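PDB 3TEF: Iron(III) ABC transporter, periplasmic iron-compound-binding protein from Vibrio cholerae, which probably binds iron-loaded catecholate siderophores in the periplasm and delivers them to an ABC transporter for iron uptake. Local coordinates for residues A[6-10]-A[11-15]; A[106-109]-A[110-113]; A[121-124]-A[125-128]. All coordinates share one frame; numbering follows the deposited sequence.

Contact 1 (A[6-10]-A[11-15])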
loop_
_atom_site.group_PDB
_atom_site.type_symbol
_atom_site.label_atom_id
_atom_site.label_comp_id
_atom_site.label_asym_id
_atom_site.label_seq_id
_atom_site.Cartn_x
_atom_site.Cartn_y
_atom_site.Cartn_z
ATOM N N ILE A 6 -0.576 -20.369 7.239
ATOM C CA ILE A 6 -0.770 -19.208 6.393
ATOM C C ILE A 6 0.310 -19.136 5.334
ATOM O O ILE A 6 1.502 -19.154 5.655
ATOM C CB ILE A 6 -0.677 -17.913 7.226
ATOM C CG1 ILE A 6 -1.716 -17.927 8.350
ATOM C CG2 ILE A 6 -0.828 -16.696 6.326
ATOM C CD1 ILE A 6 -3.152 -18.028 7.849
ATOM N N GLU A 7 -0.111 -19.027 4.075
ATOM C CA GLU A 7 0.814 -18.876 2.960
ATOM C C GLU A 7 0.960 -17.403 2.593
ATOM O O GLU A 7 -0.028 -16.705 2.333
ATOM C CB GLU A 7 0.328 -19.678 1.748
ATOM C CG GLU A 7 1.374 -19.814 0.649
ATOM C CD GLU A 7 1.177 -21.064 -0.194
ATOM O OE1 GLU A 7 0.185 -21.126 -0.951
ATOM O OE2 GLU A 7 2.019 -21.984 -0.093
ATOM N N HIS A 8 2.198 -16.919 2.583
ATOM C CA HIS A 8 2.431 -15.520 2.281
ATOM C C HIS A 8 3.692 -15.367 1.444
ATOM O O HIS A 8 4.294 -16.370 1.006
ATOM C CB HIS A 8 2.550 -14.716 3.582
ATOM C CG HIS A 8 3.665 -15.184 4.459
ATOM N ND1 HIS A 8 3.483 -16.109 5.464
ATOM C CD2 HIS A 8 4.981 -14.888 4.443
ATOM C CE1 HIS A 8 4.644 -16.357 6.039
ATOM N NE2 HIS A 8 5.570 -15.631 5.444
ATOM N N ARG A 9 4.096 -14.127 1.198
ATOM C CA ARG A 9 5.214 -13.887 0.288
ATOM C C ARG A 9 6.487 -14.601 0.715
ATOM O O ARG A 9 7.266 -15.056 -0.127
ATOM C CB ARG A 9 5.502 -12.400 0.113
ATOM C CG ARG A 9 6.573 -12.159 -0.932
ATOM C CD ARG A 9 7.090 -10.747 -0.883
ATOM N NE ARG A 9 6.122 -9.783 -1.396
ATOM C CZ ARG A 9 6.409 -8.502 -1.578
ATOM N NH1 ARG A 9 7.635 -8.064 -1.293
ATOM N NH2 ARG A 9 5.494 -7.669 -2.055
ATOM N N LEU A 10 6.703 -14.707 2.022
ATOM C CA LEU A 10 7.950 -15.284 2.518
ATOM C C LEU A 10 7.768 -16.739 2.984
ATOM O O LEU A 10 8.494 -17.223 3.850
ATOM C CB LEU A 10 8.545 -14.408 3.637
ATOM C CG LEU A 10 9.237 -13.076 3.283
ATOM C CD1 LEU A 10 10.753 -13.145 3.376
ATOM C CD2 LEU A 10 8.810 -12.480 1.930
ATOM N N GLY A 11 6.780 -17.422 2.419
ATOM C CA GLY A 11 6.611 -18.840 2.678
ATOM C C GLY A 11 5.376 -19.182 3.481
ATOM O O GLY A 11 4.354 -18.499 3.377
ATOM N N LYS A 12 5.474 -20.246 4.273
ATOM C CA LYS A 12 4.356 -20.740 5.062
ATOM C C LYS A 12 4.668 -20.622 6.545
ATOM O O LYS A 12 5.776 -20.925 6.980
ATOM C CB LYS A 12 4.053 -22.204 4.709
ATOM C CG LYS A 12 3.557 -22.394 3.283
ATOM C CD LYS A 12 3.465 -23.871 2.931
ATOM C CE LYS A 12 4.821 -24.548 3.038
ATOM N NZ LYS A 12 4.761 -25.947 2.545
ATOM N N THR A 13 3.678 -20.171 7.313
ATOM C CA THR A 13 3.816 -20.049 8.751
ATOM C C THR A 13 2.651 -20.746 9.437
ATOM O O THR A 13 1.492 -20.503 9.101
ATOM C CB THR A 13 3.817 -18.569 9.172
ATOM O OG1 THR A 13 4.935 -17.911 8.557
ATOM C CG2 THR A 13 3.905 -18.439 10.684
ATOM N N THR A 14 2.962 -21.594 10.410
ATOM C CA THR A 14 1.922 -22.262 11.182
ATOM C C THR A 14 1.894 -21.720 12.608
ATOM O O THR A 14 2.934 -21.568 13.249
ATOM C CB THR A 14 2.131 -23.790 11.199
ATOM O OG1 THR A 14 2.075 -24.290 9.855
ATOM C CG2 THR A 14 1.056 -24.463 12.035
ATOM N N LEU A 15 0.698 -21.401 13.090
ATOM C CA LEU A 15 0.533 -20.934 14.457
ATOM C C LEU A 15 -0.870 -21.242 14.953
ATOM O O LEU A 15 -1.801 -21.426 14.164
ATOM C CB LEU A 15 0.795 -19.425 14.562
ATOM C CG LEU A 15 -0.255 -18.536 13.905
ATOM C CD1 LEU A 15 -0.263 -17.141 14.545
ATOM C CD2 LEU A 15 -0.033 -18.464 12.402
#
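The N-terminal beta hairpin, strand 3-8 against strand 11-16, turns over at this contact, and His-8 and Gly-11 are the pair at its closed end. His-8 N gives a nearly straight bond to Gly-11 O at 2.8 Å, with an angle of 172° at the hydrogen. Gly-11 N returns to His-8 O at 3.0 Å. A type I turn from His-8 to Gly-11 carries the chain between them. Gly-11 takes a positive phi of 112°, where a side chain would press against the carbonyl of Leu-10. Two residues along, Ile-6 and Thr-13 form the next antiparallel hydrogen-bonded pair. Ile-6 N meets Thr-13 O at 2.8 Å, and Thr-13 N meets Ile-6 O at 2.9 Å.

Such a two-residue connection makes this a tight hairpin, and its two sides differ. On one side the His-8 ring folds back over the backbone of its partner. Its CG lies between the backbone N and the carbonyl carbon (chi1 60°). This brings one ring face over Gly-11 O, which lies 3.3 Å from the ring plane beneath its centre. The ring edge faces Thr-13, and His-8 CE1 lies 3.0 Å from Thr-13 OG1. That hydroxyl is hydrogen-bonded to Thr-102 O. The ring also meets Tyr-93, and Ile-103 and Val-104 of strand 102-104 touch His-8. On the other side, Glu-7 and Lys-12 form a non-hydrogen-bonded pair. Their side chains leave the strands as near neighbours on one face. Glu-7 OE2 touches the aliphatic part of Lys-12, 3.7 Å from Lys-12 CG. The charged ends stay apart, with Glu-7 OE2 5.5 Å from Lys-12 NZ.

Contact 2 (A[106-109]-A[110-113]); sequences AAEA and DQGY
The chain reverses between Glu-108 and Gly-112, and Gly-112 N bonds to Glu-108 O at 2.9 Å with a bent angle of 133° at the hydrogen. Ala-109, Asp-110 and Gln-111 have helix-like backbone angles. Gly-112 then switches to a positive phi, and Tyr-113 begins the helix.

Glu-108 and Gln-111 meet on one side of this reversal. Their side chains cross at a slant, with the carboxylate and amide planes 46° apart. Gln-111 CG packs on Glu-108 CB at 3.6 Å. Gln-111 OE1 lies 3.6 Å from Glu-108 CG. The bend at chi2 of Glu-108 (-60°) carries its carboxylate away from Asp-110 and Gln-111, to Arg-9. Glu-108 OE2 forms a salt bridge there, which probably steadies its negative charge. Asp-110 OD1 approaches the same Glu-108 CB at 3.7 Å. Asp-110 OD1 also accepts a weak hydrogen bond from Gln-111 N at 2.8 Å. Asp-110 CG is placed between the backbone N and carbonyl carbon, which lets the carboxylate fold back to that next amide.

Where the two arms of the turn come together again, Ala-107 CB rests on the Tyr-113 ring, 3.6 Å from Tyr-113 CD1. Thr-270 holds the Tyr-113 hydroxyl, Lys-183 NZ binds the backbone oxygens of Ala-109 and Asp-110, and Ser-179 OG takes the amide of Tyr-113. All three residues come after the long helix 131-154, consistent with a turn placed where the two lobes of a periplasmic binding protein meet. The reversal is an alpha turn, from Glu-108 O to Gly-112 N, and its last residue is the N-cap of helix 113-128. It belongs to the beta-to-alpha connection from edge strand 102-104 of the N-terminal parallel sheet into that helix.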
loop_
_atom_site.group_PDB
_atom_site.type_symbol
_atom_site.label_atom_id
_atom_site.label_comp_id
_atom_site.label_asym_id
_atom_site.label_seq_id
_atom_site.Cartn_x
_atom_site.Cartn_y
_atom_site.Cartn_z
ATOM N N ALA A 106 1.378 -8.206 2.438
ATOM C CA ALA A 106 1.857 -7.431 1.305
ATOM C C ALA A 106 1.093 -7.732 0.031
ATOM O O ALA A 106 0.536 -8.823 -0.129
ATOM C CB ALA A 106 3.373 -7.713 1.085
ATOM N N ALA A 107 1.098 -6.764 -0.880
ATOM C CA ALA A 107 0.517 -6.930 -2.214
ATOM C C ALA A 107 1.533 -7.576 -3.152
ATOM O O ALA A 107 2.732 -7.453 -2.936
ATOM C CB ALA A 107 0.126 -5.600 -2.765
ATOM N N GLU A 108 1.043 -8.230 -4.204
ATOM C CA GLU A 108 1.919 -8.822 -5.229
ATOM C C GLU A 108 1.605 -8.246 -6.608
ATOM O O GLU A 108 0.464 -8.294 -7.062
ATOM C CB GLU A 108 1.769 -10.339 -5.255
ATOM C CG GLU A 108 2.093 -11.022 -3.941
ATOM C CD GLU A 108 3.513 -10.760 -3.503
ATOM O OE1 GLU A 108 4.389 -10.638 -4.386
ATOM O OE2 GLU A 108 3.745 -10.645 -2.284
ATOM N N ALA A 109 2.617 -7.695 -7.267
ATOM C CA ALA A 109 2.422 -7.060 -8.572
ATOM C C ALA A 109 1.992 -8.049 -9.651
ATOM O O ALA A 109 1.142 -7.736 -10.491
ATOM C CB ALA A 109 3.691 -6.310 -8.997
ATOM N N ASP A 110 2.572 -9.248 -9.639
ATOM C CA ASP A 110 2.227 -10.221 -10.672
ATOM C C ASP A 110 0.750 -10.640 -10.658
ATOM O O ASP A 110 0.076 -10.569 -11.691
ATOM C CB ASP A 110 3.202 -11.420 -10.698
ATOM C CG ASP A 110 3.013 -12.387 -9.530
ATOM O OD1 ASP A 110 2.607 -11.967 -8.425
ATOM O OD2 ASP A 110 3.306 -13.592 -9.718
ATOM N N GLN A 111 0.226 -11.046 -9.507
ATOM C CA GLN A 111 -1.192 -11.424 -9.454
ATOM C C GLN A 111 -2.115 -10.206 -9.397
ATOM O O GLN A 111 -3.305 -10.298 -9.704
ATOM C CB GLN A 111 -1.477 -12.398 -8.307
ATOM C CG GLN A 111 -0.920 -11.981 -6.973
ATOM C CD GLN A 111 -1.114 -13.050 -5.911
ATOM O OE1 GLN A 111 -0.161 -13.455 -5.238
ATOM N NE2 GLN A 111 -2.350 -13.518 -5.762
ATOM N N GLY A 112 -1.555 -9.060 -9.025
ATOM C CA GLY A 112 -2.316 -7.823 -8.993
ATOM C C GLY A 112 -2.663 -7.399 -7.580
ATOM O O GLY A 112 -2.894 -8.234 -6.702
ATOM N N TYR A 113 -2.720 -6.088 -7.372
ATOM C CA TYR A 113 -2.981 -5.541 -6.041
ATOM C C TYR A 113 -4.231 -6.114 -5.356
ATOM O O TYR A 113 -4.162 -6.588 -4.219
ATOM C CB TYR A 113 -3.086 -4.015 -6.088
ATOM C CG TYR A 113 -3.422 -3.436 -4.734
ATOM C CD1 TYR A 113 -2.418 -3.209 -3.789
ATOM C CD2 TYR A 113 -4.740 -3.133 -4.388
ATOM C CE1 TYR A 113 -2.714 -2.696 -2.543
ATOM C CE2 TYR A 113 -5.051 -2.613 -3.137
ATOM C CZ TYR A 113 -4.028 -2.401 -2.222
ATOM O OH TYR A 113 -4.300 -1.909 -0.979
#

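Contact 3 (A[121-124]-A[125-128]); sequences WRNL and GKVF
Lys-126 runs back along its own helix towards Arg-122 and Asn-123, one turn earlier. Lys-126 CB sits 3.7 Å from both Asn-123 O and Arg-122 O. Lys-126 CG is closer, 3.3 Å from Arg-122 O, and Lys-126 CD is 4.1 Å from Arg-122 O. A bend at the third torsion (chi3 -77°) then turns the end of the chain towards the Asn-123 amide. Lys-126 CE and NZ each lie 3.5 Å from Asn-123 OD1. The two side chains thus run out from the helix together. The Asn-123 amide itself is held at both ends from outside: Gln-119 NE2 donates to OD1, and ND2 bonds to the backbone oxygen of Glu-7.

This is the last part of helix 113-128, with regular i to i+4 bonds. Lys-126 N binds Arg-122 O, and Gly-125 N reaches Trp-121 O. Val-127 and Phe-128 bind back to Asn-123 O and Leu-124 O in the same way. On another side of the helix, Leu-124 CD2 meets Phe-128 CE2 at 4.4 Å. The edge of the Phe-128 ring turns to the backbone, and Phe-128 CD2 lies 3.4 Å from Leu-124 O. Val-127 CG1 lies over one face of that ring, towards its rim. Pro-19 packs on both Val-127 and Phe-128.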
loop_
_atom_site.group_PDB
_atom_site.type_symbol
_atom_site.label_atom_id
_atom_site.label_comp_id
_atom_site.label_asym_id
_atom_site.label_seq_id
_atom_site.Cartn_x
_atom_site.Cartn_y
_atom_site.Cartn_z
ATOM N N TRP A 121 -6.071 -10.107 3.545
ATOM C CA TRP A 121 -7.144 -9.960 4.526
ATOM C C TRP A 121 -7.684 -11.333 4.935
ATOM O O TRP A 121 -7.946 -11.578 6.110
ATOM C CB TRP A 121 -8.282 -9.068 4.010
ATOM C CG TRP A 121 -7.883 -7.663 3.623
ATOM C CD1 TRP A 121 -6.645 -7.077 3.754
ATOM C CD2 TRP A 121 -8.733 -6.678 3.030
ATOM N NE1 TRP A 121 -6.687 -5.786 3.275
ATOM C CE2 TRP A 121 -7.959 -5.519 2.818
ATOM C CE3 TRP A 121 -10.084 -6.668 2.650
ATOM C CZ2 TRP A 121 -8.487 -4.359 2.246
ATOM C CZ3 TRP A 121 -10.612 -5.513 2.076
ATOM C CH2 TRP A 121 -9.816 -4.380 1.877
ATOM N N ARG A 122 -7.826 -12.240 3.972
ATOM C CA ARG A 122 -8.271 -13.592 4.300
ATOM C C ARG A 122 -7.300 -14.289 5.246
ATOM O O ARG A 122 -7.721 -15.023 6.142
ATOM C CB ARG A 122 -8.546 -14.421 3.040
ATOM C CG ARG A 122 -9.883 -14.052 2.386
ATOM C CD ARG A 122 -10.207 -14.879 1.134
ATOM N NE ARG A 122 -11.525 -14.482 0.643
ATOM C CZ ARG A 122 -11.754 -13.897 -0.528
ATOM N NH1 ARG A 122 -10.752 -13.653 -1.359
ATOM N NH2 ARG A 122 -12.993 -13.559 -0.864
ATOM N N ASN A 123 -6.004 -14.032 5.073
ATOM C CA ASN A 123 -5.005 -14.565 5.996
ATOM C C ASN A 123 -5.236 -14.089 7.429
ATOM O O ASN A 123 -5.181 -14.885 8.370
ATOM C CB ASN A 123 -3.585 -14.206 5.544
ATOM C CG ASN A 123 -3.108 -15.059 4.386
ATOM O OD1 ASN A 123 -3.729 -16.062 4.043
ATOM N ND2 ASN A 123 -1.993 -14.666 3.780
ATOM N N LEU A 124 -5.474 -12.790 7.594
ATOM C CA LEU A 124 -5.867 -12.247 8.888
ATOM C C LEU A 124 -7.143 -12.916 9.411
ATOM O O LEU A 124 -7.227 -13.281 10.586
ATOM C CB LEU A 124 -6.070 -10.727 8.809
ATOM C CG LEU A 124 -4.840 -9.906 8.434
ATOM C CD1 LEU A 124 -5.166 -8.415 8.600
ATOM C CD2 LEU A 124 -3.684 -10.297 9.338
ATOM N N GLY A 125 -8.137 -13.072 8.544
ATOM C CA GLY A 125 -9.375 -13.717 8.954
ATOM C C GLY A 125 -9.140 -15.095 9.550
ATOM O O GLY A 125 -9.750 -15.458 10.565
ATOM N N LYS A 126 -8.248 -15.862 8.925
ATOM C CA LYS A 126 -7.919 -17.202 9.396
ATOM C C LYS A 126 -7.145 -17.168 10.708
ATOM O O LYS A 126 -7.406 -17.953 11.612
ATOM C CB LYS A 126 -7.140 -17.983 8.328
ATOM C CG LYS A 126 -7.946 -18.227 7.056
ATOM C CD LYS A 126 -7.207 -19.088 6.038
ATOM C CE LYS A 126 -6.131 -18.302 5.293
ATOM N NZ LYS A 126 -5.525 -19.102 4.174
ATOM N N VAL A 127 -6.188 -16.257 10.815
ATOM C CA VAL A 127 -5.405 -16.168 12.032
ATOM C C VAL A 127 -6.269 -15.823 13.245
ATOM O O VAL A 127 -6.074 -16.378 14.329
ATOM C CB VAL A 127 -4.278 -15.128 11.882
ATOM C CG1 VAL A 127 -3.679 -14.777 13.242
ATOM C CG2 VAL A 127 -3.217 -15.664 10.918
ATOM N N PHE A 128 -7.213 -14.905 13.065
ATOM C CA PHE A 128 -8.004 -14.422 14.197
ATOM C C PHE A 128 -9.422 -14.975 14.262
ATOM O O PHE A 128 -10.224 -14.540 15.089
ATOM C CB PHE A 128 -7.994 -12.890 14.230
ATOM C CG PHE A 128 -6.615 -12.328 14.414
ATOM C CD1 PHE A 128 -6.026 -12.310 15.671
ATOM C CD2 PHE A 128 -5.888 -11.866 13.329
ATOM C CE1 PHE A 128 -4.736 -11.816 15.851
ATOM C CE2 PHE A 128 -4.597 -11.364 13.500
ATOM C CZ PHE A 128 -4.024 -11.349 14.763
#

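In the fold
From the N terminus, contact 1 closes first, turning strand 3-8 into strand 11-16. After the chain has built the parallel sheet through strand 102-104, contact 2 makes the tight turn into helix 113-128. Contact 3 lies in the last turns of that helix. The three follow in series, and none nests in or crosses another. In space the hairpin touches both later contacts. Arg-9 at its tip reaches the 106-109 segment, and Ile-6 packs on the helix end at Asn-123, Lys-126 and Val-127. Contacts 2 and 3 do not touch, their nearest atoms being about 6 Å apart. The hairpin thus packs against both the loop before helix 113-128 and its C-terminal turns.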